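Local coordinates for retropepsin-like aspartic endopeptidase domain-containing protein (Legionella pneumophila subsp. pneumophila str. Philadelphia 1, PDB 2PMA) that is of unknown function but, as a retropepsin-like aspartic endopeptidase domain of a putative ATP-dependent zinc protease family, is probably related to peptidases, at residues 29-34 and 121-126; 11-16 and 94-99; 46-51 and 63-68; 35-40 and 50-55. All blocks are in the same frame, centred on the assembly; numbering follows the deposited sequence. Where two conformers were deposited one is given.

Contact 1: residues 29-34 and 121-126; sequences KSASLH and LLLGRD. With FMT (formic acid), chain H; ACT (acetate ion), chain E.
Strands 31-34 and 121-123 run antiparallel, their short axes 4.7 Å apart, with Ser32 and Leu122 as a hydrogen-bonded pair: Ser32 N donates to Leu122 O and Leu122 N returns the bond to Ser32 O. At the next pair Leu33 and Leu121 turn to the same face of the sheet, where Leu33 CB touches Leu121 CD1 at 4.2 Å; Leu13 and Leu20 touch Leu33, while Ala11, Leu13 and Ala22 touch Leu121. Gly124 takes the N-cap position of helix 125-130, and its CA, carrying no side chain, approaches Ser30 O to 3.6 Å in a CA-H...O contact. Leu-Leu-Gly running from a strand into a helix, beside the strand that follows an Asp-Thr-Gly sequence, is the pattern expected of a retropepsin-like fold. The helix start is gripped by Lys29. Its carbonyl O accepts from Asp126 N (3.1 Å, N-H...O 167°) and also receives a water, which is bonded weakly to Gly124 N. The Lys29 side chain sets out with CG anti to the backbone N (chi1 -169°) and passes the Asp126 carboxylate, CE lying 3.2 Å from OD2. A bend at chi4 (72°) then brings NZ to the syn lone pair of Asp126 OD1, a salt bridge of 3.0 Å. Arg125 carries its guanidinium past Lys29 N, which sits over one face near the rim. Formic acid and acetate, probably both from the crystallisation liquor, meet its edge, NE donating to formic acid O2 (2.8 Å) and NH2 to acetate OXT (2.9 Å), while NH1 also bonds to Thr26 O.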
loop_
_atom_site.group_PDB
_atom_site.type_symbol
_atom_site.label_atom_id
_atom_site.label_comp_id
_atom_site.label_asym_id
_atom_site.label_seq_id
_atom_site.Cartn_x
_atom_site.Cartn_y
_atom_site.Cartn_z
ATOM N N LYS A 29 -2.057 -8.384 -9.149
ATOM C CA LYS A 29 -2.440 -9.091 -7.930
ATOM C C LYS A 29 -1.971 -8.346 -6.672
ATOM O O LYS A 29 -2.728 -8.228 -5.713
ATOM C CB LYS A 29 -1.848 -10.507 -7.925
ATOM C CG LYS A 29 -2.421 -11.391 -6.838
ATOM C CD LYS A 29 -1.758 -12.764 -6.840
ATOM C CE LYS A 29 -1.928 -13.408 -5.471
ATOM N NZ LYS A 29 -3.355 -13.827 -5.291
ATOM N N SER A 30 -0.727 -7.857 -6.692
ATOM C CA SER A 30 -0.073 -7.300 -5.504
ATOM C C SER A 30 -0.317 -5.821 -5.329
ATOM O O SER A 30 -0.562 -5.112 -6.308
ATOM C CB SER A 30 1.464 -7.478 -5.621
ATOM O OG SER A 30 1.759 -8.834 -5.762
ATOM N N ALA A 31 -0.188 -5.351 -4.093
ATOM C CA ALA A 31 -0.191 -3.890 -3.808
ATOM C C ALA A 31 1.276 -3.443 -3.708
ATOM O O ALA A 31 2.147 -4.275 -3.406
ATOM C CB ALA A 31 -0.936 -3.606 -2.503
ATOM N N SER A 32 1.557 -2.172 -3.994
ATOM C CA SER A 32 2.939 -1.689 -3.977
ATOM C C SER A 32 2.952 -0.261 -3.471
ATOM O O SER A 32 1.989 0.502 -3.670
ATOM C CB SER A 32 3.595 -1.766 -5.356
ATOM O OG SER A 32 2.841 -1.068 -6.317
ATOM N N LEU A 33 4.035 0.081 -2.796
ATOM C CA LEU A 33 4.195 1.384 -2.189
ATOM C C LEU A 33 5.641 1.822 -2.368
ATOM O O LEU A 33 6.576 1.057 -2.026
ATOM C CB LEU A 33 3.922 1.249 -0.673
ATOM C CG LEU A 33 4.185 2.475 0.227
ATOM C CD1 LEU A 33 3.241 3.698 -0.102
ATOM C CD2 LEU A 33 4.000 2.104 1.714
ATOM N N HIS A 34 5.861 3.023 -2.891
ATOM C CA HIS A 34 7.256 3.484 -3.000
ATOM C C HIS A 34 7.818 3.811 -1.618
ATOM O O HIS A 34 7.228 4.578 -0.838
ATOM C CB HIS A 34 7.403 4.662 -3.949
ATOM C CG HIS A 34 8.814 5.171 -4.032
ATOM N ND1 HIS A 34 9.137 6.495 -3.841
ATOM C CD2 HIS A 34 9.989 4.517 -4.207
ATOM C CE1 HIS A 34 10.449 6.647 -3.952
ATOM N NE2 HIS A 34 10.993 5.462 -4.150
ATOM N N LEU A 121 0.847 4.771 -4.047
ATOM C CA LEU A 121 0.335 3.504 -3.506
ATOM C C LEU A 121 -0.521 2.869 -4.603
ATOM O O LEU A 121 -1.345 3.552 -5.216
ATOM C CB LEU A 121 -0.538 3.768 -2.260
ATOM C CG LEU A 121 -1.215 2.552 -1.594
ATOM C CD1 LEU A 121 -0.215 1.456 -1.202
ATOM C CD2 LEU A 121 -2.071 2.987 -0.360
ATOM N N LEU A 122 -0.308 1.588 -4.867
ATOM C CA LEU A 122 -1.150 0.878 -5.832
ATOM C C LEU A 122 -1.782 -0.273 -5.052
ATOM O O LEU A 122 -1.071 -1.035 -4.382
ATOM C CB LEU A 122 -0.275 0.377 -6.963
ATOM C CG LEU A 122 -0.894 -0.307 -8.176
ATOM C CD1 LEU A 122 0.104 -0.214 -9.330
ATOM C CD2 LEU A 122 -1.250 -1.776 -7.861
ATOM N N LEU A 123 -3.105 -0.406 -5.127
ATOM C CA LEU A 123 -3.811 -1.501 -4.479
ATOM C C LEU A 123 -4.252 -2.447 -5.580
ATOM O O LEU A 123 -4.974 -2.045 -6.476
ATOM C CB LEU A 123 -5.029 -0.936 -3.722
ATOM C CG LEU A 123 -4.680 0.073 -2.621
ATOM C CD1 LEU A 123 -6.011 0.552 -2.009
ATOM C CD2 LEU A 123 -3.748 -0.598 -1.536
ATOM N N GLY A 124 -3.794 -3.694 -5.523
ATOM C CA GLY A 124 -4.095 -4.663 -6.565
ATOM C C GLY A 124 -5.280 -5.510 -6.147
ATOM O O GLY A 124 -6.014 -5.148 -5.215
ATOM N N ARG A 125 -5.453 -6.647 -6.811
ATOM C CA ARG A 125 -6.635 -7.483 -6.609
ATOM C C ARG A 125 -6.731 -8.007 -5.190
ATOM O O ARG A 125 -7.806 -7.984 -4.614
ATOM C CB ARG A 125 -6.678 -8.654 -7.598
ATOM C CG ARG A 125 -6.790 -8.194 -9.045
ATOM C CD ARG A 125 -7.176 -9.384 -9.939
ATOM N NE ARG A 125 -6.109 -10.409 -10.027
ATOM C CZ ARG A 125 -5.032 -10.339 -10.805
ATOM N NH1 ARG A 125 -4.803 -9.284 -11.578
ATOM N NH2 ARG A 125 -4.164 -11.349 -10.827
ATOM N N ASP A 126 -5.608 -8.449 -4.609
ATOM C CA ASP A 126 -5.661 -8.972 -3.251
ATOM C C ASP A 126 -6.217 -7.919 -2.284
ATOM O O ASP A 126 -7.034 -8.257 -1.434
ATOM C CB ASP A 126 -4.281 -9.462 -2.774
ATOM C CG ASP A 126 -3.846 -10.764 -3.459
ATOM O OD1 ASP A 126 -4.682 -11.418 -4.119
ATOM O OD2 ASP A 126 -2.666 -11.138 -3.322
HETATM C C FMT H . -5.680 -13.114 -8.026
HETATM O O1 FMT H . -5.205 -13.841 -8.912
HETATM O O2 FMT H . -6.662 -12.369 -8.153
HETATM C C ACT E . -1.239 -10.754 -11.956
HETATM O O ACT E . -1.189 -11.857 -11.356
HETATM O OXT ACT E . -2.192 -10.615 -12.776
HETATM C CH3 ACT E . -0.214 -9.685 -11.690
HETATM O O HOH W 1 -3.243 -6.139 -3.759
#

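Contact 2: residues 11-16 and 94-99; sequences ATLIDQ and VLLNIK
Asn97 reaches from strand 94-99 to the turn after strand 11-13, where its ND2 donates an almost straight bond to Asp15 OD1 (3.0 Å, N-H...O 168°). The oxygen is met on the syn side, slightly out of the carboxylate plane, yet close to the plane of the amide; the two flat groups are 68° apart. Behind this polar pair Ile14 lies across the Asn97 side chain at about a right angle, CG1 against Asn97 CB at 3.6 Å. Its CG1 stands between the backbone N and the carbonyl carbon (chi1 61°), and the other branch, CG2, rests on Lys99 CB, also at 3.6 Å. Asn97 O serves both the backbone and the solvent: Ile14 N donates a long bond from above the carbonyl plane (3.3 Å), and a water that accepts from Asp15 N donates to the same oxygen (2.7 Å). A second water accepts from Asn97 N and donates weakly to Asp15 OD2. Asp15 belongs to a beta turn, closed by Gln16 N bonding to Leu13 O, that links strands 8-13 and 18-24 of the curled mixed sheet. Before the turn Thr12 and Lys99 form an antiparallel hydrogen-bonded pair, exchanging two backbone bonds, the shorter from Lys99 N to Thr12 O (2.8 Å). On the buried face Ala11 CB meets Ile98 CG2 (3.9 Å) and Ala11 also touches Leu121; in one modelled conformer of each, Leu13 CG meets Leu96 CD1 (3.7 Å). Further partners fix the polar ends: Thr106 OG1 bonds to Asn97 OD1, Thr19 OG1 to Thr12 OG1, and Gly101 O takes Lys99 NZ.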
loop_
_atom_site.group_PDB
_atom_site.type_symbol
_atom_site.label_atom_id
_atom_site.label_comp_id
_atom_site.label_asym_id
_atom_site.label_seq_id
_atom_site.Cartn_x
_atom_site.Cartn_y
_atom_site.Cartn_z
ATOM N N ALA A 11 -6.331 6.847 0.486
ATOM C CA ALA A 11 -6.193 5.739 1.437
ATOM C C ALA A 11 -5.241 6.253 2.514
ATOM O O ALA A 11 -4.341 7.045 2.216
ATOM C CB ALA A 11 -5.563 4.524 0.767
ATOM N N THR A 12 -5.430 5.811 3.741
ATOM C CA THR A 12 -4.620 6.341 4.825
ATOM C C THR A 12 -3.770 5.236 5.425
ATOM O O THR A 12 -4.298 4.180 5.765
ATOM C CB THR A 12 -5.499 6.991 5.905
ATOM O OG1 THR A 12 -6.257 8.058 5.324
ATOM C CG2 THR A 12 -4.592 7.533 7.049
ATOM N N LEU A 13 -2.455 5.473 5.534
ATOM C CA LEU A 13 -1.545 4.554 6.215
ATOM C C LEU A 13 -1.613 4.981 7.671
ATOM O O LEU A 13 -0.897 5.887 8.097
ATOM C CB LEU A 13 -0.107 4.668 5.663
ATOM C CG LEU A 13 0.144 4.048 4.279
ATOM C CD1 LEU A 13 -0.821 4.578 3.232
ATOM C CD2 LEU A 13 1.574 4.227 3.780
ATOM N N ILE A 14 -2.499 4.332 8.425
ATOM C CA ILE A 14 -2.936 4.862 9.717
ATOM C C ILE A 14 -1.821 5.009 10.764
ATOM O O ILE A 14 -1.967 5.789 11.687
ATOM C CB ILE A 14 -4.101 4.083 10.292
ATOM C CG1 ILE A 14 -3.723 2.626 10.534
ATOM C CG2 ILE A 14 -5.330 4.206 9.346
ATOM C CD1 ILE A 14 -4.764 1.896 11.377
ATOM N N ASP A 15 -0.717 4.286 10.602
ATOM C CA ASP A 15 0.338 4.327 11.628
ATOM C C ASP A 15 0.944 5.719 11.723
ATOM O O ASP A 15 1.436 6.111 12.791
ATOM C CB ASP A 15 1.446 3.367 11.289
ATOM C CG ASP A 15 1.072 1.951 11.544
ATOM O OD1 ASP A 15 -0.102 1.698 11.942
ATOM O OD2 ASP A 15 1.960 1.101 11.319
ATOM N N GLN A 16 0.928 6.432 10.604
ATOM C CA GLN A 16 1.461 7.809 10.540
ATOM C C GLN A 16 0.393 8.818 10.118
ATOM O O GLN A 16 0.721 9.976 9.812
ATOM C CB GLN A 16 2.686 7.857 9.588
ATOM C CG GLN A 16 3.918 7.121 10.156
ATOM C CD GLN A 16 4.624 7.974 11.275
ATOM O OE1 GLN A 16 3.997 8.770 11.962
ATOM N NE2 GLN A 16 5.895 7.819 11.407
ATOM N N VAL A 94 5.741 -6.388 2.988
ATOM C CA VAL A 94 5.470 -6.108 4.420
ATOM C C VAL A 94 3.971 -5.995 4.634
ATOM O O VAL A 94 3.220 -5.790 3.674
ATOM C CB VAL A 94 6.128 -4.773 4.919
ATOM C CG1 VAL A 94 7.650 -4.908 4.816
ATOM C CG2 VAL A 94 5.602 -3.532 4.129
ATOM N N LEU A 95 3.540 -6.074 5.893
ATOM C CA LEU A 95 2.141 -5.870 6.217
ATOM C C LEU A 95 1.970 -4.396 6.593
ATOM O O LEU A 95 2.788 -3.842 7.376
ATOM C CB LEU A 95 1.771 -6.724 7.429
ATOM C CG LEU A 95 1.801 -8.235 7.185
ATOM C CD1 LEU A 95 1.274 -8.951 8.431
ATOM C CD2 LEU A 95 0.979 -8.580 5.950
ATOM N N LEU A 96 0.902 -3.778 6.095
ATOM C CA LEU A 96 0.673 -2.332 6.258
ATOM C C LEU A 96 -0.794 -2.101 6.608
ATOM O O LEU A 96 -1.662 -2.620 5.917
ATOM C CB LEU A 96 0.984 -1.625 4.929
ATOM C CG LEU A 96 0.653 -0.147 4.633
ATOM C CD1 LEU A 96 1.645 0.833 5.249
ATOM C CD2 LEU A 96 0.618 0.073 3.132
ATOM N N ASN A 97 -1.048 -1.315 7.671
ATOM C CA ASN A 97 -2.415 -0.983 8.120
ATOM C C ASN A 97 -2.931 0.170 7.280
ATOM O O ASN A 97 -2.343 1.260 7.270
ATOM C CB ASN A 97 -2.418 -0.598 9.623
ATOM C CG ASN A 97 -1.702 -1.616 10.482
ATOM O OD1 ASN A 97 -1.890 -2.802 10.282
ATOM N ND2 ASN A 97 -0.874 -1.157 11.455
ATOM N N ILE A 98 -4.003 -0.085 6.527
ATOM C CA ILE A 98 -4.509 0.893 5.536
ATOM C C ILE A 98 -6.014 1.091 5.708
ATOM O O ILE A 98 -6.774 0.116 5.819
ATOM C CB ILE A 98 -4.277 0.407 4.100
ATOM C CG1 ILE A 98 -2.773 0.272 3.833
ATOM C CG2 ILE A 98 -4.888 1.384 3.065
ATOM C CD1 ILE A 98 -2.438 -0.349 2.513
ATOM N N LYS A 99 -6.427 2.363 5.709
ATOM C CA LYS A 99 -7.836 2.712 5.818
ATOM C C LYS A 99 -8.330 3.222 4.456
ATOM O O LYS A 99 -7.678 4.043 3.814
ATOM C CB LYS A 99 -8.021 3.757 6.923
ATOM C CG LYS A 99 -9.451 4.284 7.089
ATOM C CD LYS A 99 -9.494 5.261 8.233
ATOM C CE LYS A 99 -10.908 5.425 8.773
ATOM N NZ LYS A 99 -11.731 6.218 7.827
HETATM O O HOH W 2 -0.107 2.253 8.450
HETATM O O HOH W 3 1.198 -0.056 9.111
#

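Contact 3: residues 46-51 and 63-68; sequences IPYLRF and EGEYVG. With FMT (formic acid), chain F.
Tyr48 and Glu65 lie side by side, their side chains pointing the same way from a non-hydrogen-bonded pair of strands 46-51 and 63-68. From the start, Tyr48 CB is 3.6 Å from Gly64 O, and CD1 is 3.5 Å from Gly64 C. The ring next covers Glu65, whose CA sits over one face toward the rim in a CH-pi contact. Farther out CE1 and CZ meet Glu65 CG, the latter at 3.5 Å, and this same methylene is still beside OH at the tip. On the other side of the sheet the Tyr66 ring, its CG anti to the backbone N (chi1 -172°), has Leu49 CG over one face, 3.9 Å from the centroid, with Leu49 CD2 close to Tyr66 CD1. Arg50 grips Glu63 side-on, NE and NH2 both donating to OE2 at 3.2 Å, and OE2 lies near the guanidinium plane. Leu49 and Gly64 exchange backbone bonds, and formic acid accepts from Glu65 N. The short segments cross at 124° in the antiparallel hairpin of strands 46-55 and 58-71; beyond Tyr66 the other edge of strand 58-71 has a classic beta bulge, Val67 and Gly68 both facing Val93 of strand 90-100.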
loop_
_atom_site.group_PDB
_atom_site.type_symbol
_atom_site.label_atom_id
_atom_site.label_comp_id
_atom_site.label_asym_id
_atom_site.label_seq_id
_atom_site.Cartn_x
_atom_site.Cartn_y
_atom_site.Cartn_z
ATOM N N ILE A 46 11.110 -12.002 15.312
ATOM C CA ILE A 46 10.265 -11.741 14.130
ATOM C C ILE A 46 10.857 -10.599 13.291
ATOM O O ILE A 46 11.096 -9.501 13.836
ATOM C CB ILE A 46 8.828 -11.362 14.519
ATOM C CG1 ILE A 46 8.202 -12.445 15.412
ATOM C CG2 ILE A 46 7.956 -11.117 13.255
ATOM C CD1 ILE A 46 6.781 -12.128 15.773
ATOM N N PRO A 47 11.088 -10.848 11.983
ATOM C CA PRO A 47 11.643 -9.807 11.135
ATOM C C PRO A 47 10.607 -8.730 10.788
ATOM O O PRO A 47 9.446 -9.037 10.455
ATOM C CB PRO A 47 12.087 -10.555 9.868
ATOM C CG PRO A 47 11.205 -11.724 9.785
ATOM C CD PRO A 47 10.858 -12.107 11.233
ATOM N N TYR A 48 11.067 -7.487 10.886
ATOM C CA TYR A 48 10.300 -6.325 10.492
ATOM C C TYR A 48 11.219 -5.577 9.555
ATOM O O TYR A 48 12.476 -5.680 9.683
ATOM C CB TYR A 48 10.009 -5.419 11.716
ATOM C CG TYR A 48 8.815 -5.881 12.512
ATOM C CD1 TYR A 48 7.615 -5.175 12.466
ATOM C CD2 TYR A 48 8.879 -7.048 13.295
ATOM C CE1 TYR A 48 6.488 -5.602 13.190
ATOM C CE2 TYR A 48 7.755 -7.488 14.013
ATOM C CZ TYR A 48 6.573 -6.754 13.949
ATOM O OH TYR A 48 5.465 -7.196 14.656
ATOM N N LEU A 49 10.626 -4.776 8.667
ATOM C CA LEU A 49 11.398 -3.773 7.933
ATOM C C LEU A 49 10.985 -2.382 8.406
ATOM O O LEU A 49 9.783 -2.114 8.616
ATOM C CB LEU A 49 11.114 -3.896 6.433
ATOM C CG LEU A 49 11.498 -5.218 5.763
ATOM C CD1 LEU A 49 11.314 -5.016 4.293
ATOM C CD2 LEU A 49 12.990 -5.580 6.044
ATOM N N ARG A 50 11.975 -1.531 8.622
ATOM C CA ARG A 50 11.735 -0.099 8.823
ATOM C C ARG A 50 11.949 0.534 7.465
ATOM O O ARG A 50 12.897 0.180 6.739
ATOM C CB ARG A 50 12.741 0.463 9.820
ATOM C CG ARG A 50 12.561 1.929 10.164
ATOM C CD ARG A 50 13.711 2.386 11.118
ATOM N NE ARG A 50 13.569 1.739 12.430
ATOM C CZ ARG A 50 14.576 1.342 13.209
ATOM N NH1 ARG A 50 15.848 1.489 12.816
ATOM N NH2 ARG A 50 14.313 0.780 14.389
ATOM N N PHE A 51 11.070 1.458 7.099
ATOM C CA PHE A 51 11.187 2.098 5.811
ATOM C C PHE A 51 10.578 3.487 5.843
ATOM O O PHE A 51 9.739 3.802 6.727
ATOM C CB PHE A 51 10.493 1.222 4.721
ATOM C CG PHE A 51 9.009 0.966 4.960
ATOM C CD1 PHE A 51 8.571 -0.121 5.753
ATOM C CD2 PHE A 51 8.048 1.797 4.366
ATOM C CE1 PHE A 51 7.212 -0.375 5.957
ATOM C CE2 PHE A 51 6.693 1.580 4.564
ATOM C CZ PHE A 51 6.244 0.477 5.352
ATOM N N GLU A 63 7.229 0.871 10.402
ATOM C CA GLU A 63 7.781 -0.495 10.528
ATOM C C GLU A 63 6.654 -1.460 10.147
ATOM O O GLU A 63 5.457 -1.221 10.458
ATOM C CB GLU A 63 8.285 -0.773 11.940
ATOM C CG GLU A 63 9.410 0.207 12.368
ATOM C CD GLU A 63 10.057 -0.164 13.707
ATOM O OE1 GLU A 63 9.468 -0.997 14.412
ATOM O OE2 GLU A 63 11.149 0.393 14.026
ATOM N N GLY A 64 7.004 -2.528 9.460
ATOM C CA GLY A 64 5.995 -3.515 9.068
ATOM C C GLY A 64 6.589 -4.908 9.143
ATOM O O GLY A 64 7.771 -5.081 8.885
ATOM N N GLU A 65 5.753 -5.888 9.485
ATOM C CA GLU A 65 6.181 -7.277 9.525
ATOM C C GLU A 65 6.687 -7.670 8.148
ATOM O O GLU A 65 6.024 -7.402 7.163
ATOM C CB GLU A 65 4.989 -8.160 9.900
ATOM C CG GLU A 65 4.570 -7.986 11.340
ATOM C CD GLU A 65 3.245 -8.681 11.588
ATOM O OE1 GLU A 65 2.240 -7.975 11.751
ATOM O OE2 GLU A 65 3.242 -9.926 11.536
ATOM N N TYR A 66 7.837 -8.350 8.085
ATOM C CA TYR A 66 8.487 -8.701 6.823
ATOM C C TYR A 66 8.007 -10.106 6.498
ATOM O O TYR A 66 8.376 -11.089 7.200
ATOM C CB TYR A 66 10.009 -8.677 7.027
ATOM C CG TYR A 66 10.902 -8.823 5.788
ATOM C CD1 TYR A 66 12.307 -8.851 5.938
ATOM C CD2 TYR A 66 10.380 -8.928 4.495
ATOM C CE1 TYR A 66 13.169 -8.962 4.805
ATOM C CE2 TYR A 66 11.234 -9.082 3.353
ATOM C CZ TYR A 66 12.612 -9.086 3.531
ATOM O OH TYR A 66 13.449 -9.200 2.426
ATOM N N VAL A 67 7.169 -10.215 5.470
ATOM C CA VAL A 67 6.475 -11.483 5.242
ATOM C C VAL A 67 6.908 -12.250 4.002
ATOM O O VAL A 67 6.447 -13.385 3.776
ATOM C CB VAL A 67 4.934 -11.351 5.335
ATOM C CG1 VAL A 67 4.520 -10.859 6.737
ATOM C CG2 VAL A 67 4.376 -10.401 4.257
ATOM N N GLY A 68 7.800 -11.681 3.206
ATOM C CA GLY A 68 8.301 -12.443 2.040
ATOM C C GLY A 68 8.950 -11.527 1.028
ATOM O O GLY A 68 9.107 -10.353 1.268
HETATM C C FMT F . 2.131 -4.446 11.025
HETATM O O1 FMT F . 1.146 -5.103 11.512
HETATM O O2 FMT F . 3.097 -4.935 10.383
HETATM O O HOH W 4 7.583 -11.191 9.884
#

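Contact 4: residues 35-40 and 50-55; sequences AVNITE and RFTVPT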
loop_
_atom_site.group_PDB
_atom_site.type_symbol
_atom_site.label_atom_id
_atom_site.label_comp_id
_atom_site.label_asym_id
_atom_site.label_seq_id
_atom_site.Cartn_x
_atom_site.Cartn_y
_atom_site.Cartn_z
ATOM N N ALA A 35 8.958 3.215 -1.295
ATOM C CA ALA A 35 9.527 3.405 0.008
ATOM C C ALA A 35 11.031 3.393 -0.202
ATOM O O ALA A 35 11.551 2.742 -1.122
ATOM C CB ALA A 35 9.118 2.274 0.983
ATOM N N VAL A 36 11.705 4.148 0.622
ATOM C CA VAL A 36 13.208 4.228 0.589
ATOM C C VAL A 36 13.844 3.935 1.961
ATOM O O VAL A 36 13.131 3.887 2.973
ATOM C CB VAL A 36 13.657 5.616 0.070
ATOM C CG1 VAL A 36 13.064 5.874 -1.344
ATOM C CG2 VAL A 36 13.172 6.733 1.003
ATOM N N ASN A 37 15.172 3.747 2.005
ATOM C CA ASN A 37 15.889 3.598 3.278
ATOM C C ASN A 37 15.401 2.392 4.082
ATOM O O ASN A 37 15.106 2.491 5.284
ATOM C CB ASN A 37 15.763 4.894 4.124
ATOM C CG ASN A 37 16.302 6.142 3.397
ATOM O OD1 ASN A 37 15.831 7.267 3.614
ATOM N ND2 ASN A 37 17.282 5.945 2.550
ATOM N N ILE A 38 15.283 1.254 3.413
ATOM C CA ILE A 38 14.662 0.089 4.017
ATOM C C ILE A 38 15.704 -0.680 4.831
ATOM O O ILE A 38 16.772 -0.974 4.310
ATOM C CB ILE A 38 14.036 -0.772 2.910
ATOM C CG1 ILE A 38 13.008 0.088 2.131
ATOM C CG2 ILE A 38 13.407 -2.054 3.503
ATOM C CD1 ILE A 38 12.649 -0.475 0.700
ATOM N N THR A 39 15.420 -0.957 6.102
ATOM C CA THR A 39 16.343 -1.663 7.002
ATOM C C THR A 39 15.613 -2.812 7.700
ATOM O O THR A 39 14.447 -2.671 8.058
ATOM C CB THR A 39 16.951 -0.711 8.085
ATOM O OG1 THR A 39 15.949 -0.376 9.055
ATOM C CG2 THR A 39 17.479 0.592 7.451
ATOM N N GLU A 40 16.284 -3.941 7.894
ATOM C CA GLU A 40 15.633 -5.080 8.552
ATOM C C GLU A 40 15.977 -5.026 10.039
ATOM O O GLU A 40 17.136 -4.742 10.410
ATOM C CB GLU A 40 16.122 -6.392 7.929
ATOM C CG GLU A 40 15.457 -7.632 8.529
ATOM C CD GLU A 40 15.692 -8.930 7.750
ATOM O OE1 GLU A 40 15.000 -9.908 8.081
ATOM O OE2 GLU A 40 16.547 -8.987 6.827
ATOM N N ARG A 50 11.975 -1.531 8.622
ATOM C CA ARG A 50 11.735 -0.099 8.823
ATOM C C ARG A 50 11.949 0.534 7.465
ATOM O O ARG A 50 12.897 0.180 6.739
ATOM C CB ARG A 50 12.741 0.463 9.820
ATOM C CG ARG A 50 12.561 1.929 10.164
ATOM C CD ARG A 50 13.711 2.386 11.118
ATOM N NE ARG A 50 13.569 1.739 12.430
ATOM C CZ ARG A 50 14.576 1.342 13.209
ATOM N NH1 ARG A 50 15.848 1.489 12.816
ATOM N NH2 ARG A 50 14.313 0.780 14.389
ATOM N N PHE A 51 11.070 1.458 7.099
ATOM C CA PHE A 51 11.187 2.098 5.811
ATOM C C PHE A 51 10.578 3.487 5.843
ATOM O O PHE A 51 9.739 3.802 6.727
ATOM C CB PHE A 51 10.493 1.222 4.721
ATOM C CG PHE A 51 9.009 0.966 4.960
ATOM C CD1 PHE A 51 8.571 -0.121 5.753
ATOM C CD2 PHE A 51 8.048 1.797 4.366
ATOM C CE1 PHE A 51 7.212 -0.375 5.957
ATOM C CE2 PHE A 51 6.693 1.580 4.564
ATOM C CZ PHE A 51 6.244 0.477 5.352
ATOM N N THR A 52 10.987 4.290 4.874
ATOM C CA THR A 52 10.471 5.661 4.747
ATOM C C THR A 52 9.560 5.736 3.542
ATOM O O THR A 52 9.915 5.281 2.407
ATOM C CB THR A 52 11.690 6.619 4.697
ATOM O OG1 THR A 52 12.340 6.538 5.968
ATOM C CG2 THR A 52 11.290 8.083 4.425
ATOM N N VAL A 53 8.408 6.389 3.707
ATOM C CA VAL A 53 7.683 6.898 2.552
ATOM C C VAL A 53 7.939 8.395 2.319
ATOM O O VAL A 53 7.561 9.223 3.157
ATOM C CB VAL A 53 6.154 6.664 2.745
ATOM C CG1 VAL A 53 5.333 7.222 1.520
ATOM C CG2 VAL A 53 5.893 5.161 3.007
ATOM N N PRO A 54 8.563 8.758 1.180
ATOM C CA PRO A 54 8.838 10.179 0.895
ATOM C C PRO A 54 7.622 10.843 0.252
ATOM O O PRO A 54 6.920 10.211 -0.537
ATOM C CB PRO A 54 10.028 10.138 -0.075
ATOM C CG PRO A 54 9.939 8.748 -0.754
ATOM C CD PRO A 54 9.119 7.829 0.163
ATOM N N THR A 55 7.308 12.069 0.643
ATOM C CA THR A 55 6.155 12.758 0.040
ATOM C C THR A 55 6.500 14.221 -0.152
ATOM O O THR A 55 7.554 14.692 0.303
ATOM C CB THR A 55 4.885 12.721 0.948
ATOM O OG1 THR A 55 5.085 13.629 2.030
ATOM C CG2 THR A 55 4.612 11.319 1.541
HETATM O O HOH W 5 14.709 7.861 5.810
HETATM O O HOH W 6 13.656 4.089 7.043
#
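Val36 has CG1 anti to its carbonyl carbon (chi1 -58°) and CG2 between the backbone N and the carbonyl carbon; CG2 lies 4.0 Å from Thr52 CB and 4.2 Å from Pro54 CG. Thr52 in turn has OG1 beside its backbone N (chi1 -66°), where a water bonds to it at 3.0 Å and donates to Asn37 O. The side chains of Val36 and Thr52 slant across each other above a hydrogen-bonded pair, Val36 N to Thr52 O and Thr52 N to Val36 O. The next exchange, between Thr39 and Arg50, comes one residue late: Asn37 and Ile38 together stand opposite Phe51. This is a beta bulge in the antiparallel hairpin of strands 31-43 and 46-55, and it falls where Asn37, with left-handed backbone angles, turns the chain through a corner. Past the bulge Thr39 N donates to Arg50 O at 2.8 Å, and Arg50 N answers to Thr39 O. On the buried side Phe51 receives neighbours from before and after the corner. Ala35 CB meets the ring at CD2 (3.6 Å), and Ile38 CG1 touches Phe51 CB (3.8 Å), while Leu111 of strand 103-112 reaches Ala35, Ile38 and Phe51 alike.

How the contacts relate
From the N terminus, strand 8-13 enters contact 2 and pairs with strand 90-100, closing a long loop. Segment 29-34 opens contact 1 inside that loop, but its partner 121-126 comes after 94-99, so contacts 1 and 2 cross. Contacts 4 and 3 nest within both and are local hairpins: 35-40 returns onto 50-55, and 46-51 onto 63-68, the two sharing Arg50 and Phe51. All four lie in one curled mixed sheet. Leu33 joins contact 1 to contact 2 through Leu13 and to contact 4 through Val53. Val94 of contact 2 packs on Leu49 and Phe51, tying the hairpins to strand 90-100.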